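Local structure of OBCA, Oxalate Biosynthetic Component A (Burkholderia glumae, 4NNB) at residues Ile470-Glu475 against Glu497-Val502; Val317-Gly322 against Asp382-Asp387; Leu274-Ser279 against Arg293-Phe298; Thr369-Leu374 against Phe441-Ile446. The protein is a bacterial enzyme that combines an N-terminal domain with a TIM-barrel domain holding a magnesium ion together with an oxaloacetate ion. All coordinates share one frame; numbering follows the deposited sequence.

Interaction 1: Ile470-Glu475 against Glu497-Val502; sequences IRVGLE and EQVSLV. With MG (magnesium ion), chain B; OAA (oxaloacetate ion), chain C.
Apolar packing comes first: Val-472, on a strand of the TIM-barrel sheet, pushes CG2 against helix 495-507, meeting Val-499 CG2 at 4.0 Å and Val-502 CG1 at 4.2 Å. That methyl lies between the backbone N and the carbonyl carbon (chi1 -71°), and it also rests on the backbone between Gln-498 and Val-499. Two residues earlier on the same face of the strand, Ile-470 CG2 meets Val-502 CG2 at 4.1 Å, the side chains crossing at a slant. Strand 470-472 and helix 497-502 run roughly antiparallel, at 146°, their axes 8.8 Å apart at closest.

The polar group at this interface is the amide of Gln-498. Its extended chain brings OE1 to 3.1 Å from Gly-473 C, while Leu-474 CD2 lies 3.8 Å from the same OE1. Its NE2 is held outside the two segments by the carbonyls of Gly-477 and Thr-479.

Ionic contacts lie on the opposite face of the strand. Arg-471 NH2 forms a 3.0 Å salt bridge with Glu-475 OE1, which binds magnesium at 2.2 Å beside His-224 and His-226. An apolar seam thus backs the strand on its helix side, while the loop following it carries a metal ligand whose charge Arg-471 probably helps to balance.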
# COMPACT_ATOMS: atom_id res chain seq x y z
N ILE A 470 -8.66 -12.79 -3.09
CA ILE A 470 -8.70 -11.36 -2.85
C ILE A 470 -7.39 -10.96 -2.18
O ILE A 470 -6.90 -11.67 -1.30
CB ILE A 470 -9.88 -10.97 -1.92
CG1 ILE A 470 -11.21 -11.16 -2.63
CG2 ILE A 470 -9.77 -9.50 -1.46
CD1 ILE A 470 -12.41 -11.01 -1.69
N ARG A 471 -6.82 -9.84 -2.60
CA ARG A 471 -5.58 -9.34 -2.04
C ARG A 471 -5.84 -8.05 -1.28
O ARG A 471 -6.62 -7.19 -1.72
CB ARG A 471 -4.54 -9.09 -3.16
CG ARG A 471 -3.45 -8.07 -2.83
CD ARG A 471 -2.28 -8.10 -3.85
NE ARG A 471 -1.72 -6.76 -4.04
CZ ARG A 471 -0.74 -6.46 -4.88
NH1 ARG A 471 -0.16 -7.39 -5.63
NH2 ARG A 471 -0.34 -5.20 -4.98
N VAL A 472 -5.20 -7.92 -0.11
CA VAL A 472 -5.23 -6.66 0.65
C VAL A 472 -3.84 -6.45 1.22
O VAL A 472 -3.02 -7.36 1.21
CB VAL A 472 -6.24 -6.72 1.82
CG1 VAL A 472 -7.67 -6.72 1.29
CG2 VAL A 472 -5.97 -7.95 2.68
N GLY A 473 -3.57 -5.24 1.71
CA GLY A 473 -2.32 -4.97 2.40
C GLY A 473 -1.92 -3.52 2.24
O GLY A 473 -2.47 -2.83 1.39
N LEU A 474 -0.93 -3.07 3.02
CA LEU A 474 -0.47 -1.67 2.94
C LEU A 474 0.00 -1.25 1.54
O LEU A 474 -0.08 -0.07 1.17
CB LEU A 474 0.61 -1.40 3.99
CG LEU A 474 0.19 -1.56 5.46
CD1 LEU A 474 1.24 -0.94 6.40
CD2 LEU A 474 -1.18 -0.93 5.69
N GLU A 475 0.49 -2.21 0.75
CA GLU A 475 0.79 -1.94 -0.66
C GLU A 475 -0.36 -1.28 -1.41
O GLU A 475 -0.16 -0.36 -2.21
CB GLU A 475 1.20 -3.24 -1.38
CG GLU A 475 1.36 -3.09 -2.90
CD GLU A 475 2.17 -4.23 -3.50
OE1 GLU A 475 2.44 -4.20 -4.72
OE2 GLU A 475 2.51 -5.17 -2.76
N GLU A 497 -4.16 -6.73 9.97
CA GLU A 497 -5.49 -6.28 10.38
C GLU A 497 -6.44 -6.27 9.19
O GLU A 497 -7.59 -6.69 9.30
CB GLU A 497 -5.44 -4.91 11.07
CG GLU A 497 -6.82 -4.47 11.56
CD GLU A 497 -6.78 -3.22 12.39
OE1 GLU A 497 -7.38 -3.22 13.48
OE2 GLU A 497 -6.16 -2.22 11.95
N GLN A 498 -5.94 -5.81 8.04
CA GLN A 498 -6.73 -5.82 6.81
C GLN A 498 -7.08 -7.24 6.39
O GLN A 498 -8.19 -7.50 5.92
CB GLN A 498 -5.99 -5.07 5.69
CG GLN A 498 -5.73 -3.60 6.08
CD GLN A 498 -4.72 -2.90 5.19
OE1 GLN A 498 -3.74 -3.51 4.74
NE2 GLN A 498 -4.94 -1.62 4.93
N VAL A 499 -6.14 -8.16 6.58
CA VAL A 499 -6.38 -9.58 6.34
C VAL A 499 -7.51 -10.13 7.23
O VAL A 499 -8.41 -10.82 6.73
CB VAL A 499 -5.09 -10.41 6.53
CG1 VAL A 499 -5.38 -11.90 6.44
CG2 VAL A 499 -4.02 -10.01 5.48
N SER A 500 -7.46 -9.84 8.53
CA SER A 500 -8.47 -10.33 9.49
C SER A 500 -9.85 -9.85 9.10
O SER A 500 -10.80 -10.62 9.13
CB SER A 500 -8.17 -9.85 10.92
OG SER A 500 -6.90 -10.31 11.35
N LEU A 501 -9.94 -8.58 8.74
CA LEU A 501 -11.20 -7.95 8.38
C LEU A 501 -11.79 -8.48 7.08
O LEU A 501 -13.00 -8.73 7.00
CB LEU A 501 -11.05 -6.43 8.32
CG LEU A 501 -10.92 -5.76 9.68
CD1 LEU A 501 -10.46 -4.31 9.52
CD2 LEU A 501 -12.25 -5.81 10.43
N VAL A 502 -10.97 -8.67 6.06
CA VAL A 502 -11.52 -9.24 4.83
C VAL A 502 -11.93 -10.70 5.03
O VAL A 502 -12.94 -11.14 4.49
CB VAL A 502 -10.57 -9.08 3.62
CG1 VAL A 502 -9.45 -10.09 3.68
CG2 VAL A 502 -11.37 -9.28 2.33
MG MG B . 3.77 -5.43 -5.94
O1 OAA C . 4.95 -6.96 -9.87
O2 OAA C . 4.72 -6.39 -7.69
O4 OAA C . 3.20 -1.42 -8.29
O5 OAA C . 4.69 -2.04 -9.93
O3 OAA C . 3.93 -3.88 -7.06
C1 OAA C . 4.59 -6.10 -8.95
C2 OAA C . 4.02 -4.77 -9.39
C3 OAA C . 3.99 -3.68 -8.34
C4 OAA C . 3.97 -2.30 -8.88
O HOH W 1 1.80 -5.62 -7.02

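Interaction 2: Val317-Gly322 against Asp382-Asp387; sequences VFQGGG and DQYRRD
This is a short, weakly bonded antiparallel pairing joined to a beta turn, at the edge of the small three-stranded sheet of 317-318, 383-386 and 393-395. Tyr-384 N donates to Val-317 O at 2.8 Å, and Phe-318 with Gln-383 forms a non-hydrogen-bonded pair. The type I turn from Phe-318 to Gly-321 then brings Gln-319 over the partner strand.

Gln-319 grips that strand twice: its N bonds to Asp-382 O at 3.0 Å, and its NE2 to Gln-383 O at 3.1 Å, the latter donor standing above the carbonyl plane. With CG anti to the carbonyl carbon (chi1 -68°) and the chain extended beyond it, the amide lies flat on the Tyr-384 ring, the planes only 3° apart, and CG stands over the ring centre at 3.4 Å in a CH-pi contact. The other end of the amide, OE1, takes a bond from Arg-401. A water bridges Gly-320 N and Asp-382 O, and Val-317 CG1 packs on Tyr-384 CB at 3.9 Å.

Phe-318 points away from the pairing and touches the oxaloacetate, with Arg-281 in a cation-pi contact. Across the sheet, strand 393-395 lies beyond 383-386, its Val-393 touching Tyr-384, and Arg-404 of helix 401-413 salt-bridges Asp-382.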
# COMPACT_ATOMS: atom_id res chain seq x y z
N VAL A 317 2.21 1.33 -17.60
CA VAL A 317 2.31 2.78 -17.72
C VAL A 317 1.19 3.42 -16.90
O VAL A 317 0.10 3.68 -17.42
CB VAL A 317 2.19 3.24 -19.20
CG1 VAL A 317 2.51 4.73 -19.31
CG2 VAL A 317 3.12 2.40 -20.12
N PHE A 318 1.46 3.64 -15.61
CA PHE A 318 0.46 4.23 -14.71
C PHE A 318 0.10 5.64 -15.17
O PHE A 318 0.98 6.45 -15.44
CB PHE A 318 1.01 4.33 -13.29
CG PHE A 318 1.35 3.01 -12.65
CD1 PHE A 318 2.67 2.57 -12.60
CD2 PHE A 318 0.36 2.23 -12.07
CE1 PHE A 318 2.99 1.36 -12.00
CE2 PHE A 318 0.68 1.01 -11.46
CZ PHE A 318 2.00 0.58 -11.43
N GLN A 319 -1.20 5.95 -15.22
CA GLN A 319 -1.60 7.33 -15.51
C GLN A 319 -1.01 8.29 -14.50
O GLN A 319 -0.64 9.41 -14.84
CB GLN A 319 -3.12 7.46 -15.59
CG GLN A 319 -3.72 6.74 -16.80
CD GLN A 319 -5.09 7.27 -17.17
OE1 GLN A 319 -5.41 8.42 -16.87
NE2 GLN A 319 -5.90 6.44 -17.81
N GLY A 320 -0.86 7.83 -13.26
CA GLY A 320 -0.26 8.66 -12.22
C GLY A 320 1.26 8.80 -12.30
O GLY A 320 1.87 9.45 -11.45
N GLY A 321 1.88 8.19 -13.32
CA GLY A 321 3.33 8.21 -13.47
C GLY A 321 4.10 7.07 -12.82
O GLY A 321 3.56 6.35 -11.97
N GLY A 322 5.35 6.87 -13.23
CA GLY A 322 6.25 5.96 -12.53
C GLY A 322 6.34 4.51 -13.01
O GLY A 322 6.96 3.68 -12.35
N ASP A 382 -5.74 3.54 -12.71
CA ASP A 382 -5.79 4.06 -14.08
C ASP A 382 -4.48 3.79 -14.84
O ASP A 382 -3.39 4.05 -14.32
CB ASP A 382 -6.11 5.56 -14.10
CG ASP A 382 -7.46 5.90 -13.47
OD1 ASP A 382 -8.31 5.00 -13.27
OD2 ASP A 382 -7.69 7.08 -13.18
N GLN A 383 -4.60 3.29 -16.07
CA GLN A 383 -3.44 2.88 -16.87
C GLN A 383 -3.48 3.50 -18.26
O GLN A 383 -4.56 3.80 -18.78
CB GLN A 383 -3.42 1.35 -17.01
CG GLN A 383 -3.30 0.61 -15.66
CD GLN A 383 -1.89 0.69 -15.08
OE1 GLN A 383 -0.95 1.08 -15.76
NE2 GLN A 383 -1.75 0.31 -13.81
N TYR A 384 -2.30 3.66 -18.87
CA TYR A 384 -2.22 4.12 -20.25
C TYR A 384 -1.67 3.00 -21.12
O TYR A 384 -1.06 2.06 -20.62
CB TYR A 384 -1.25 5.30 -20.37
CG TYR A 384 -1.78 6.67 -19.98
CD1 TYR A 384 -3.07 7.09 -20.34
CD2 TYR A 384 -0.99 7.56 -19.26
CE1 TYR A 384 -3.54 8.36 -19.99
CE2 TYR A 384 -1.46 8.82 -18.89
CZ TYR A 384 -2.73 9.20 -19.26
OH TYR A 384 -3.18 10.45 -18.90
N ARG A 385 -1.89 3.12 -22.42
CA ARG A 385 -1.07 2.40 -23.40
C ARG A 385 -0.48 3.47 -24.31
O ARG A 385 -1.17 4.40 -24.73
CB ARG A 385 -1.90 1.40 -24.20
CG ARG A 385 -1.07 0.57 -25.20
CD ARG A 385 -1.90 -0.53 -25.85
NE ARG A 385 -1.12 -1.28 -26.84
CZ ARG A 385 -1.52 -2.42 -27.38
NH1 ARG A 385 -2.67 -2.96 -27.00
NH2 ARG A 385 -0.75 -3.05 -28.27
N ARG A 386 0.82 3.38 -24.59
CA ARG A 386 1.46 4.37 -25.43
C ARG A 386 1.67 3.82 -26.84
O ARG A 386 2.13 2.69 -27.02
CB ARG A 386 2.80 4.82 -24.83
CG ARG A 386 3.45 5.95 -25.62
CD ARG A 386 4.78 6.37 -25.02
NE ARG A 386 4.69 6.76 -23.61
CZ ARG A 386 4.36 7.98 -23.18
NH1 ARG A 386 4.05 8.95 -24.03
NH2 ARG A 386 4.33 8.22 -21.88
N ASP A 387 1.29 4.62 -27.83
CA ASP A 387 1.51 4.30 -29.23
C ASP A 387 3.00 4.47 -29.52
O ASP A 387 3.54 5.55 -29.34
CB ASP A 387 0.68 5.25 -30.10
CG ASP A 387 0.66 4.85 -31.57
OD1 ASP A 387 -0.45 4.69 -32.12
OD2 ASP A 387 1.74 4.71 -32.18
O HOH W 2 -0.33 0.47 -18.39
O HOH W 3 -2.41 5.50 -12.13

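Interaction 3: Leu274-Ser279 against Arg293-Phe298; sequences LNLSTS and RAHLKF. With OAA (oxaloacetate ion), chain C.
His-295 points the NE2 corner of its ring at Ser-277 O, tying the loop after strand 273-276 to the loop that follows helix 291-294 within a beta-alpha-beta unit of the barrel. The bond is 2.9 Å long and fairly straight, 164° at the hydrogen. The carbonyl oxygen lies near the ring plane, whereas the donor stands 41° out of the carbonyl plane. CB of His-295 is directed at 274-279, and a chi1 of 56°, with CG between the backbone N and the carbonyl carbon, carries NE2 to that oxygen.

Three aliphatic side chains pack on this ring. Leu-296 CD2 lies over the centre of one face, 3.9 Å above the plane, and also reaches Leu-276 CB at 4.0 Å. Leu-276 and His-295 run past each other in opposite directions, with Leu-276 CD2 against the ring's CD2. Thr-278 comes in at about a right angle: its CG2 meets both His-295 CE1 and Leu-296 CD1, while its OG1 bonds to Ser-310 O on the next strand. Tyr-258 of helix 255-268 meets the His-295 ring from outside the two segments.

While its carbonyl is held by the histidine, Ser-277 turns its side chain away, toward the ligand. Its OG accepts from Ser-279 N in an ST turn, which probably steadies both serines in the pocket. Ser-277 OG donates to O2 of the oxaloacetate at 2.8 Å, and Ser-279 OG donates to O5.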
# COMPACT_ATOMS: atom_id res chain seq x y z
N LEU A 274 5.55 -17.56 -0.63
CA LEU A 274 6.08 -16.24 -0.91
C LEU A 274 5.94 -15.89 -2.39
O LEU A 274 6.29 -16.68 -3.28
CB LEU A 274 7.54 -16.15 -0.44
CG LEU A 274 7.78 -16.28 1.07
CD1 LEU A 274 9.20 -15.83 1.41
CD2 LEU A 274 6.75 -15.50 1.91
N ASN A 275 5.40 -14.71 -2.63
CA ASN A 275 5.18 -14.16 -3.97
C ASN A 275 6.09 -12.93 -4.12
O ASN A 275 5.77 -11.82 -3.64
CB ASN A 275 3.68 -13.82 -4.12
CG ASN A 275 3.34 -13.11 -5.43
OD1 ASN A 275 4.22 -12.71 -6.19
ND2 ASN A 275 2.04 -12.95 -5.68
N LEU A 276 7.25 -13.11 -4.76
CA LEU A 276 8.22 -12.02 -4.82
C LEU A 276 7.95 -11.06 -5.98
O LEU A 276 7.80 -11.47 -7.13
CB LEU A 276 9.65 -12.57 -4.89
CG LEU A 276 10.38 -12.81 -3.56
CD1 LEU A 276 9.50 -13.48 -2.51
CD2 LEU A 276 11.69 -13.58 -3.75
N SER A 277 7.88 -9.77 -5.66
CA SER A 277 7.76 -8.76 -6.72
C SER A 277 9.02 -8.69 -7.59
O SER A 277 10.14 -8.61 -7.09
CB SER A 277 7.51 -7.38 -6.12
OG SER A 277 7.48 -6.41 -7.15
N THR A 278 8.81 -8.67 -8.90
CA THR A 278 9.91 -8.46 -9.84
C THR A 278 9.84 -7.06 -10.43
O THR A 278 10.54 -6.73 -11.39
CB THR A 278 9.86 -9.49 -10.96
OG1 THR A 278 8.62 -9.35 -11.66
CG2 THR A 278 9.97 -10.91 -10.38
N SER A 279 8.97 -6.25 -9.85
CA SER A 279 8.73 -4.90 -10.37
C SER A 279 9.93 -3.96 -10.22
O SER A 279 10.67 -4.03 -9.23
CB SER A 279 7.50 -4.32 -9.67
OG SER A 279 7.37 -2.95 -9.94
N ARG A 293 15.30 -11.06 -11.82
CA ARG A 293 15.12 -12.47 -11.46
C ARG A 293 16.22 -12.99 -10.52
O ARG A 293 16.19 -14.14 -10.12
CB ARG A 293 15.07 -13.36 -12.73
CG ARG A 293 16.25 -13.16 -13.68
CD ARG A 293 16.08 -13.96 -14.99
NE ARG A 293 17.11 -13.58 -15.95
CZ ARG A 293 17.03 -12.55 -16.78
NH1 ARG A 293 15.95 -11.78 -16.80
NH2 ARG A 293 18.04 -12.28 -17.61
N ALA A 294 17.18 -12.14 -10.15
CA ALA A 294 18.29 -12.59 -9.30
C ALA A 294 17.84 -13.08 -7.91
O ALA A 294 18.50 -13.91 -7.29
CB ALA A 294 19.33 -11.49 -9.17
N HIS A 295 16.71 -12.56 -7.44
CA HIS A 295 16.11 -13.03 -6.18
C HIS A 295 15.26 -14.28 -6.36
O HIS A 295 14.70 -14.79 -5.39
CB HIS A 295 15.31 -11.93 -5.48
CG HIS A 295 14.22 -11.33 -6.33
ND1 HIS A 295 14.28 -11.27 -7.71
CD2 HIS A 295 13.06 -10.73 -5.98
CE1 HIS A 295 13.20 -10.68 -8.17
NE2 HIS A 295 12.44 -10.34 -7.14
N LEU A 296 15.16 -14.77 -7.59
CA LEU A 296 14.33 -15.94 -7.85
C LEU A 296 15.21 -17.18 -7.99
O LEU A 296 15.03 -17.97 -8.90
CB LEU A 296 13.47 -15.75 -9.09
CG LEU A 296 12.60 -14.49 -9.06
CD1 LEU A 296 11.73 -14.47 -10.31
CD2 LEU A 296 11.74 -14.37 -7.78
N LYS A 297 16.15 -17.32 -7.07
CA LYS A 297 17.08 -18.44 -7.09
C LYS A 297 16.60 -19.55 -6.17
O LYS A 297 15.68 -19.35 -5.38
CB LYS A 297 18.43 -17.95 -6.59
CG LYS A 297 18.35 -17.39 -5.18
CD LYS A 297 19.72 -17.00 -4.66
CE LYS A 297 19.64 -16.60 -3.19
NZ LYS A 297 20.81 -15.74 -2.81
N PHE A 298 17.22 -20.72 -6.28
CA PHE A 298 17.07 -21.76 -5.26
C PHE A 298 17.72 -21.26 -3.97
O PHE A 298 18.91 -20.94 -3.95
CB PHE A 298 17.73 -23.05 -5.73
CG PHE A 298 17.49 -24.23 -4.83
CD1 PHE A 298 18.37 -24.53 -3.80
CD2 PHE A 298 16.39 -25.05 -5.02
CE1 PHE A 298 18.15 -25.62 -2.96
CE2 PHE A 298 16.16 -26.14 -4.19
CZ PHE A 298 17.04 -26.43 -3.16
O1 OAA C . 4.95 -6.96 -9.87
O2 OAA C . 4.72 -6.39 -7.69
O4 OAA C . 3.20 -1.42 -8.29
O5 OAA C . 4.69 -2.04 -9.93
O3 OAA C . 3.93 -3.88 -7.06
C1 OAA C . 4.59 -6.10 -8.95
C2 OAA C . 4.02 -4.77 -9.39
C3 OAA C . 3.99 -3.68 -8.34
C4 OAA C . 3.97 -2.30 -8.88

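Interaction 4: Thr369-Leu374 against Phe441-Ile446; sequences TGKPVL and FPVSKI
Val-373 and Ser-444 pair on 373-378 and 444-449, adjacent parallel strands of the TIM-barrel sheet, and Val-373 uses both its backbone polar atoms on the partner. Its N donates to Val-443 O at 3.1 Å, and its O accepts from Lys-445 N at 2.9 Å. Between these bonds the backbones come close enough for CA-H...O contacts, such as Ser-444 CA to Val-373 O at 3.2 Å.

The tight part lies on the two faces of this pairing. On the face of Val-373 and Ser-444, Val-373 CG2 reaches Phe-441 CD1 at 3.7 Å, and CG1 stands over the same ring, offset toward its rim. Ser-444 OG turns back to donate to Phe-441 O, nearly in line with that carbonyl, tying down the loop that leads into strand 444-446; Arg-438 is a second partner of this hydroxyl. On the face of Leu-374 and Lys-445, Leu-374 CD2 meets Lys-445 CB, and Pro-372, which follows a cis peptide bond, sets CB and CG against Lys-445 CG, both at 3.8 Å.

Toward solvent the contact thins to Lys-371 and Val-443. The aliphatic part of Lys-371 crosses the valine at about a right angle, CB to CG1 at 3.9 Å, and a bend at chi4 (-114°) turns NZ to a water, which in turn donates to Val-443 O. That carbonyl therefore serves both Val-373 N and the water.

Around the pair, strand 344-349 flanks 373-378 on its other edge. Phe-523 of helix 516-523 touches Pro-372, Leu-374 and Lys-445, while Leu-366 of helix 363-368 touches Val-373 and Phe-441.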
# COMPACT_ATOMS: atom_id res chain seq x y z
N THR A 369 4.85 -22.96 -17.40
CA THR A 369 5.33 -22.67 -16.05
C THR A 369 4.43 -23.29 -14.98
O THR A 369 4.67 -23.10 -13.78
CB THR A 369 5.54 -21.15 -15.78
OG1 THR A 369 4.40 -20.41 -16.24
CG2 THR A 369 6.80 -20.64 -16.47
N GLY A 370 3.38 -23.99 -15.41
CA GLY A 370 2.56 -24.79 -14.51
C GLY A 370 1.11 -24.34 -14.29
O GLY A 370 0.80 -23.14 -14.27
N LYS A 371 0.23 -25.32 -14.10
CA LYS A 371 -1.18 -25.07 -13.87
C LYS A 371 -1.50 -25.29 -12.40
O LYS A 371 -0.85 -26.10 -11.74
CB LYS A 371 -2.05 -25.98 -14.74
CG LYS A 371 -1.89 -25.79 -16.24
CD LYS A 371 -2.78 -26.80 -17.00
CE LYS A 371 -2.84 -26.51 -18.51
NZ LYS A 371 -4.20 -26.07 -19.02
N PRO A 372 -2.49 -24.56 -11.86
CA PRO A 372 -3.24 -23.47 -12.49
C PRO A 372 -2.37 -22.25 -12.76
O PRO A 372 -1.44 -21.95 -11.99
CB PRO A 372 -4.30 -23.12 -11.43
CG PRO A 372 -3.70 -23.58 -10.14
CD PRO A 372 -2.95 -24.83 -10.49
N VAL A 373 -2.67 -21.56 -13.85
CA VAL A 373 -2.01 -20.29 -14.16
C VAL A 373 -2.63 -19.22 -13.25
O VAL A 373 -3.84 -19.19 -13.06
CB VAL A 373 -2.19 -19.93 -15.64
CG1 VAL A 373 -1.44 -18.63 -15.97
CG2 VAL A 373 -1.70 -21.09 -16.53
N LEU A 374 -1.78 -18.37 -12.68
CA LEU A 374 -2.23 -17.44 -11.65
C LEU A 374 -2.31 -16.01 -12.17
O LEU A 374 -1.38 -15.55 -12.84
CB LEU A 374 -1.26 -17.47 -10.46
CG LEU A 374 -0.91 -18.82 -9.85
CD1 LEU A 374 0.06 -18.62 -8.66
CD2 LEU A 374 -2.16 -19.53 -9.40
N PHE A 441 -7.37 -19.96 -20.34
CA PHE A 441 -6.73 -20.78 -19.32
C PHE A 441 -7.80 -21.44 -18.45
O PHE A 441 -8.12 -20.92 -17.38
CB PHE A 441 -5.81 -19.93 -18.44
CG PHE A 441 -4.73 -19.20 -19.20
CD1 PHE A 441 -3.53 -19.84 -19.50
CD2 PHE A 441 -4.92 -17.90 -19.62
CE1 PHE A 441 -2.53 -19.16 -20.20
CE2 PHE A 441 -3.92 -17.22 -20.33
CZ PHE A 441 -2.73 -17.85 -20.62
N PRO A 442 -8.33 -22.58 -18.90
CA PRO A 442 -9.36 -23.34 -18.16
C PRO A 442 -8.91 -23.72 -16.75
O PRO A 442 -9.75 -23.80 -15.85
CB PRO A 442 -9.55 -24.60 -19.00
CG PRO A 442 -9.01 -24.27 -20.36
CD PRO A 442 -7.95 -23.23 -20.17
N VAL A 443 -7.62 -23.99 -16.57
CA VAL A 443 -7.11 -24.28 -15.24
C VAL A 443 -6.36 -23.03 -14.77
O VAL A 443 -5.19 -22.84 -15.10
CB VAL A 443 -6.17 -25.50 -15.23
CG1 VAL A 443 -5.85 -25.91 -13.80
CG2 VAL A 443 -6.82 -26.66 -15.97
N SER A 444 -7.06 -22.18 -14.04
CA SER A 444 -6.51 -20.89 -13.63
C SER A 444 -7.09 -20.44 -12.32
O SER A 444 -8.15 -20.92 -11.90
CB SER A 444 -6.82 -19.84 -14.68
OG SER A 444 -8.22 -19.62 -14.79
N LYS A 445 -6.40 -19.49 -11.67
CA LYS A 445 -6.87 -18.89 -10.43
C LYS A 445 -6.71 -17.38 -10.56
O LYS A 445 -5.61 -16.89 -10.82
CB LYS A 445 -6.08 -19.41 -9.23
CG LYS A 445 -6.22 -20.92 -9.00
CD LYS A 445 -7.66 -21.30 -8.69
CE LYS A 445 -7.82 -22.82 -8.54
NZ LYS A 445 -9.27 -23.19 -8.43
N ILE A 446 -7.81 -16.65 -10.39
CA ILE A 446 -7.80 -15.22 -10.59
C ILE A 446 -8.17 -14.52 -9.28
O ILE A 446 -9.23 -14.78 -8.69
CB ILE A 446 -8.78 -14.82 -11.71
CG1 ILE A 446 -8.44 -15.59 -13.00
CG2 ILE A 446 -8.76 -13.31 -11.95
CD1 ILE A 446 -9.41 -15.31 -14.15
O HOH W 4 -4.96 -23.40 -17.94

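Interactions 1, 3 and 4 all reach the same curled barrel sheet, while interaction 2 belongs to a separate small antiparallel sheet. Interactions 1 and 3 are 22 Å apart between centres, yet both touch the oxaloacetate: 470-475 brings the magnesium ligand and 274-279 brings two serines. Interaction 2 adds Phe-318, whose side chain is about 4 Å from the ligand and about 8 Å from the metal. Interaction 4 lies farther back, the side chain of Leu-374 being about 12 Å from the oxaloacetate, but its strand 444-449 is the neighbour of 469-472 from interaction 1, and strand 373-378 is followed in the chain by 383-386 of interaction 2.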